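Local structure of 5-oxopent-3-ene-1,2,5-tricarboxylate decarboxylase (Exiguobacterium antarcticum B7, 6IYM) at residues 125-130 / 216-221; 151-156 / 234-239. The protein is a member of the fumarylacetoacetate hydrolase family, with a largely beta-sheet fold that binds a magnesium ion through three acidic side chains. All blocks are in the same frame, centred on the assembly; numbering follows the deposited sequence.

Contact 1. Residues 125-130 / 216-221; sequences GELAII and RDVVTI. With MG (magnesium ion), chain C.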
loop_
_atom_site.group_PDB
_atom_site.type_symbol
_atom_site.label_atom_id
_atom_site.label_comp_id
_atom_site.label_asym_id
_atom_site.label_seq_id
_atom_site.Cartn_x
_atom_site.Cartn_y
_atom_site.Cartn_z
ATOM N N GLY A 125 -6.620 -17.895 6.205
ATOM C CA GLY A 125 -7.482 -18.021 5.018
ATOM C C GLY A 125 -8.542 -16.961 5.034
ATOM O O GLY A 125 -9.107 -16.723 6.129
ATOM N N GLU A 126 -8.785 -16.288 3.909
ATOM C CA GLU A 126 -9.641 -15.053 3.925
ATOM C C GLU A 126 -10.428 -14.857 2.622
ATOM O O GLU A 126 -9.892 -15.141 1.513
ATOM C CB GLU A 126 -8.773 -13.831 4.214
ATOM C CG GLU A 126 -8.036 -13.874 5.544
ATOM C CD GLU A 126 -7.534 -12.538 6.116
ATOM O OE1 GLU A 126 -7.950 -11.459 5.603
ATOM O OE2 GLU A 126 -6.774 -12.574 7.134
ATOM N N LEU A 127 -11.663 -14.370 2.753
ATOM C CA LEU A 127 -12.482 -13.887 1.619
ATOM C C LEU A 127 -11.964 -12.508 1.219
ATOM O O LEU A 127 -11.838 -11.646 2.097
ATOM C CB LEU A 127 -13.945 -13.805 2.049
ATOM C CG LEU A 127 -14.895 -13.163 1.040
ATOM C CD1 LEU A 127 -14.942 -13.967 -0.241
ATOM C CD2 LEU A 127 -16.289 -13.025 1.646
ATOM N N ALA A 128 -11.657 -12.331 -0.054
ATOM C CA ALA A 128 -11.153 -11.073 -0.620
ATOM C C ALA A 128 -12.279 -10.402 -1.394
ATOM O O ALA A 128 -12.836 -11.066 -2.270
ATOM C CB ALA A 128 -10.000 -11.348 -1.538
ATOM N N ILE A 129 -12.590 -9.143 -1.075
ATOM C CA ILE A 129 -13.453 -8.259 -1.923
ATOM C C ILE A 129 -12.611 -7.621 -3.038
ATOM O O ILE A 129 -11.590 -6.964 -2.728
ATOM C CB ILE A 129 -14.122 -7.158 -1.080
ATOM C CG1 ILE A 129 -14.882 -7.722 0.122
ATOM C CG2 ILE A 129 -15.005 -6.283 -1.958
ATOM C CD1 ILE A 129 -15.215 -6.662 1.167
ATOM N N ILE A 130 -13.072 -7.721 -4.280
ATOM C CA ILE A 130 -12.458 -7.064 -5.464
ATOM C C ILE A 130 -13.299 -5.846 -5.874
ATOM O O ILE A 130 -14.416 -6.034 -6.332
ATOM C CB ILE A 130 -12.337 -8.066 -6.611
ATOM C CG1 ILE A 130 -11.656 -9.361 -6.162
ATOM C CG2 ILE A 130 -11.613 -7.421 -7.775
ATOM C CD1 ILE A 130 -10.191 -9.194 -5.873
ATOM N N ARG A 216 -17.894 -7.785 11.293
ATOM C CA ARG A 216 -18.324 -6.810 10.245
ATOM C C ARG A 216 -18.491 -7.522 8.893
ATOM O O ARG A 216 -17.473 -7.988 8.324
ATOM C CB ARG A 216 -17.314 -5.652 10.175
ATOM C CG ARG A 216 -17.400 -4.716 11.375
ATOM C CD ARG A 216 -16.086 -4.080 11.765
ATOM N NE ARG A 216 -16.202 -3.241 12.957
ATOM C CZ ARG A 216 -15.805 -3.563 14.181
ATOM N NH1 ARG A 216 -15.259 -4.742 14.434
ATOM N NH2 ARG A 216 -15.982 -2.703 15.170
ATOM N N ASP A 217 -19.722 -7.591 8.385
ATOM C CA ASP A 217 -20.070 -8.247 7.096
ATOM C C ASP A 217 -19.478 -7.430 5.933
ATOM O O ASP A 217 -18.830 -6.378 6.183
ATOM C CB ASP A 217 -21.580 -8.503 7.000
ATOM C CG ASP A 217 -22.419 -7.278 6.693
ATOM O OD1 ASP A 217 -21.897 -6.165 6.872
ATOM O OD2 ASP A 217 -23.576 -7.456 6.253
ATOM N N VAL A 218 -19.629 -7.922 4.710
ATOM C CA VAL A 218 -18.990 -7.308 3.514
ATOM C C VAL A 218 -19.473 -5.849 3.404
ATOM O O VAL A 218 -18.617 -4.922 3.409
ATOM C CB VAL A 218 -19.262 -8.157 2.259
ATOM C CG1 VAL A 218 -18.936 -7.418 0.959
ATOM C CG2 VAL A 218 -18.505 -9.470 2.332
ATOM N N VAL A 219 -20.782 -5.613 3.390
ATOM C CA VAL A 219 -21.337 -4.230 3.245
ATOM C C VAL A 219 -20.782 -3.316 4.345
ATOM O O VAL A 219 -20.289 -2.235 3.993
ATOM C CB VAL A 219 -22.873 -4.209 3.133
ATOM C CG1 VAL A 219 -23.454 -2.825 3.355
ATOM C CG2 VAL A 219 -23.312 -4.728 1.773
ATOM N N THR A 220 -20.730 -3.733 5.610
ATOM C CA THR A 220 -20.179 -2.893 6.719
ATOM C C THR A 220 -18.688 -2.601 6.499
ATOM O O THR A 220 -18.224 -1.488 6.800
ATOM C CB THR A 220 -20.368 -3.566 8.081
ATOM O OG1 THR A 220 -21.720 -4.000 8.124
ATOM C CG2 THR A 220 -20.086 -2.671 9.263
ATOM N N ILE A 221 -17.919 -3.589 6.043
ATOM C CA ILE A 221 -16.478 -3.367 5.749
ATOM C C ILE A 221 -16.388 -2.248 4.695
ATOM O O ILE A 221 -15.686 -1.271 4.956
ATOM C CB ILE A 221 -15.783 -4.674 5.312
ATOM C CG1 ILE A 221 -15.555 -5.610 6.506
ATOM C CG2 ILE A 221 -14.504 -4.348 4.573
ATOM C CD1 ILE A 221 -15.317 -7.041 6.137
HETATM MG MG MG C . -5.616 -11.418 8.245
#

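Contact 2. Residues 151-156 / 234-239; sequences SIINDV and GDVIAT. With MG (magnesium ion), chain C.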
loop_
_atom_site.group_PDB
_atom_site.type_symbol
_atom_site.label_atom_id
_atom_site.label_comp_id
_atom_site.label_asym_id
_atom_site.label_seq_id
_atom_site.Cartn_x
_atom_site.Cartn_y
_atom_site.Cartn_z
ATOM N N SER A 151 -12.554 -13.206 -4.249
ATOM C CA SER A 151 -11.466 -14.203 -4.419
ATOM C C SER A 151 -10.960 -14.618 -3.045
ATOM O O SER A 151 -11.606 -14.298 -2.024
ATOM C CB SER A 151 -10.373 -13.619 -5.303
ATOM O OG SER A 151 -9.501 -14.618 -5.798
ATOM N N ILE A 152 -9.851 -15.342 -3.020
ATOM C CA ILE A 152 -9.232 -15.834 -1.766
ATOM C C ILE A 152 -7.892 -15.135 -1.616
ATOM O O ILE A 152 -7.225 -14.936 -2.613
ATOM C CB ILE A 152 -9.088 -17.362 -1.777
ATOM C CG1 ILE A 152 -10.338 -18.027 -2.358
ATOM C CG2 ILE A 152 -8.745 -17.864 -0.386
ATOM C CD1 ILE A 152 -10.265 -19.541 -2.469
ATOM N N ILE A 153 -7.577 -14.749 -0.391
ATOM C CA ILE A 153 -6.250 -14.288 0.072
ATOM C C ILE A 153 -5.828 -15.219 1.206
ATOM O O ILE A 153 -6.662 -15.503 2.059
ATOM C CB ILE A 153 -6.328 -12.822 0.531
ATOM C CG1 ILE A 153 -6.498 -11.903 -0.672
ATOM C CG2 ILE A 153 -5.127 -12.436 1.367
ATOM C CD1 ILE A 153 -5.239 -11.704 -1.417
ATOM N N ASN A 154 -4.571 -15.658 1.196
ATOM C CA ASN A 154 -3.892 -16.235 2.379
ATOM C C ASN A 154 -3.011 -15.123 2.942
ATOM O O ASN A 154 -1.964 -14.797 2.312
ATOM C CB ASN A 154 -3.128 -17.516 2.036
ATOM C CG ASN A 154 -2.670 -18.287 3.259
ATOM O OD1 ASN A 154 -2.683 -17.772 4.383
ATOM N ND2 ASN A 154 -2.163 -19.482 3.031
ATOM N N ASP A 155 -3.429 -14.556 4.074
ATOM C CA ASP A 155 -2.714 -13.446 4.753
ATOM C C ASP A 155 -1.588 -14.103 5.531
ATOM O O ASP A 155 -1.681 -14.178 6.759
ATOM C CB ASP A 155 -3.679 -12.595 5.604
ATOM C CG ASP A 155 -3.053 -11.497 6.472
ATOM O OD1 ASP A 155 -1.865 -11.186 6.286
ATOM O OD2 ASP A 155 -3.768 -10.959 7.371
ATOM N N VAL A 156 -0.577 -14.598 4.837
ATOM C CA VAL A 156 0.589 -15.263 5.490
ATOM C C VAL A 156 1.270 -14.205 6.379
ATOM O O VAL A 156 1.365 -13.037 5.949
ATOM C CB VAL A 156 1.565 -15.886 4.470
ATOM C CG1 VAL A 156 2.798 -16.460 5.161
ATOM C CG2 VAL A 156 0.911 -16.928 3.586
ATOM N N GLY A 234 -10.038 -2.247 -8.669
ATOM C CA GLY A 234 -8.953 -3.239 -8.534
ATOM C C GLY A 234 -8.384 -3.304 -7.135
ATOM O O GLY A 234 -7.444 -4.124 -6.914
ATOM N N ASP A 235 -8.877 -2.480 -6.205
ATOM C CA ASP A 235 -8.572 -2.676 -4.760
ATOM C C ASP A 235 -8.957 -4.103 -4.332
ATOM O O ASP A 235 -10.009 -4.617 -4.797
ATOM C CB ASP A 235 -9.318 -1.685 -3.878
ATOM C CG ASP A 235 -8.512 -0.462 -3.506
ATOM O OD1 ASP A 235 -7.267 -0.526 -3.602
ATOM O OD2 ASP A 235 -9.143 0.541 -3.115
ATOM N N VAL A 236 -8.140 -4.705 -3.468
ATOM C CA VAL A 236 -8.366 -6.047 -2.853
ATOM C C VAL A 236 -8.519 -5.842 -1.345
ATOM O O VAL A 236 -7.569 -5.384 -0.694
ATOM C CB VAL A 236 -7.226 -7.037 -3.161
ATOM C CG1 VAL A 236 -7.491 -8.424 -2.585
ATOM C CG2 VAL A 236 -6.960 -7.150 -4.648
ATOM N N ILE A 237 -9.668 -6.194 -0.788
ATOM C CA ILE A 237 -9.877 -6.068 0.675
ATOM C C ILE A 237 -9.967 -7.476 1.257
ATOM O O ILE A 237 -10.941 -8.219 0.913
ATOM C CB ILE A 237 -11.111 -5.191 0.963
ATOM C CG1 ILE A 237 -11.030 -3.881 0.183
ATOM C CG2 ILE A 237 -11.249 -4.942 2.461
ATOM C CD1 ILE A 237 -12.236 -2.996 0.314
ATOM N N ALA A 238 -9.029 -7.817 2.137
ATOM C CA ALA A 238 -8.996 -9.111 2.840
ATOM C C ALA A 238 -9.847 -8.972 4.111
ATOM O O ALA A 238 -9.506 -8.132 4.915
ATOM C CB ALA A 238 -7.579 -9.488 3.126
ATOM N N THR A 239 -10.911 -9.781 4.280
ATOM C CA THR A 239 -12.020 -9.490 5.228
ATOM C C THR A 239 -11.847 -10.222 6.556
ATOM O O THR A 239 -12.829 -10.247 7.326
ATOM C CB THR A 239 -13.389 -9.763 4.597
ATOM O OG1 THR A 239 -13.437 -11.126 4.199
ATOM C CG2 THR A 239 -13.655 -8.891 3.385
HETATM MG MG MG C . -5.616 -11.418 8.245
#

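Contact 1. Residues 125-130 / 216-221
On the strand that feeds the magnesium site, Ile-129 and Leu-127 turn to one face and pack against the first turn of helix 218-225. Ile-129 makes most of the contact. Its CG1 lies anti to the carbonyl carbon (chi1 -53°) and the chain runs on extended, carrying CD1 to the helix, 3.8 Å from Val-218 CG1. The same methyl reaches Ile-221 further along, Ile-129 CD1 to Ile-221 CG2 at 4.2 Å, and so bridges Val-218 and Ile-221, the two residues of this first turn whose side chains point at the strand. Leu-127 meets the other branch of Val-218, its CD2 4.2 Å from Val-218 CG2. Tyr-150 of the adjacent strand touches both Leu-127 and Val-218.

The helix start is fixed by Asp-217 at the N-cap, whose OD1 accepts from Thr-220 N (3.0 Å, 160° at the hydrogen). That donor comes 31° out of the carboxylate plane.

Glu-126, just before Leu-127 on the strand, extends its carboxylate to the metal. OE2 binds magnesium at 2.0 Å, while OE1 accepts from Gly-240 N, a second hold that restrains rotation of the group. Glu-124 and Asp-155 supply the other protein ligands. The whole is a helix packed on a curled mixed sheet, beside the acidic metal site of a fumarylacetoacetate hydrolase family protein.

Contact 2. Residues 151-156 / 234-239
With chi1 at -72° and chi2 at -77°, Ile-153 is folded so that both its branches serve strand 236-238: the CG1 arm bends toward Val-236, while CG2, on the side of the carbonyl carbon, is turned to Ala-238. CG1 and CD1 lie equally near one methyl, each 4.1 Å from Val-236 CG1, and the two side chains meet at a slant. The second branch makes a simpler contact, Ile-153 CG2 to Ala-238 CB at 4.2 Å. All three side chains are buried, and the pairing is purely apolar.

The two strands are not neighbours in the sheet. Strand 121-131 runs between them, antiparallel to both, and the sheet curls so strongly that Ile-153 CA and Ala-238 CA come within 6.5 Å of each other over its inner face. The small Ala-128 of the intervening strand touches both Ile-153 and Val-236, and Phe-180 and Cys-178 pack on Ile-153 from the next strand. On the other face, Ile-152 and Asn-154 meet strand 260-265 of the second sheet.

Two residues beyond Ile-153, the strand is interrupted by an inverse gamma turn centred on Asp-155, with a weak bond from Val-156 N to Asn-154 O (2.9 Å). The carboxylate stands anti to the backbone nitrogen (chi1 174°), and OD2 binds magnesium at 2.1 Å. Lys-172 NZ also bonds to OD2, whereas Lys-99 forms a salt bridge with OD1, so both oxygens are gripped from outside the turn.

How the contacts relate
From the N terminus the segments come in the order 125-130, 151-156, 216-221, 234-239, so the contacts alternate and their loops cross. Contact 1 closes a loop of 85 intervening residues by bringing helix 218-225 back to strand 121-131; contact 2 closes one of 77 by bringing strand 236-238 over the inner face of the curled sheet to strand 147-158. The first and last segments join directly: Ile-129 N lies 2.7 Å from Ile-237 O, a probable hydrogen bond, and Ile-129 also packs on Thr-239. Strand 121-131 thus carries helix 218-225 on the curled sheet it shares with strands 147-158 and 236-238, and both contacts reach the shared magnesium ion, whose protein ligands Glu-124 completes.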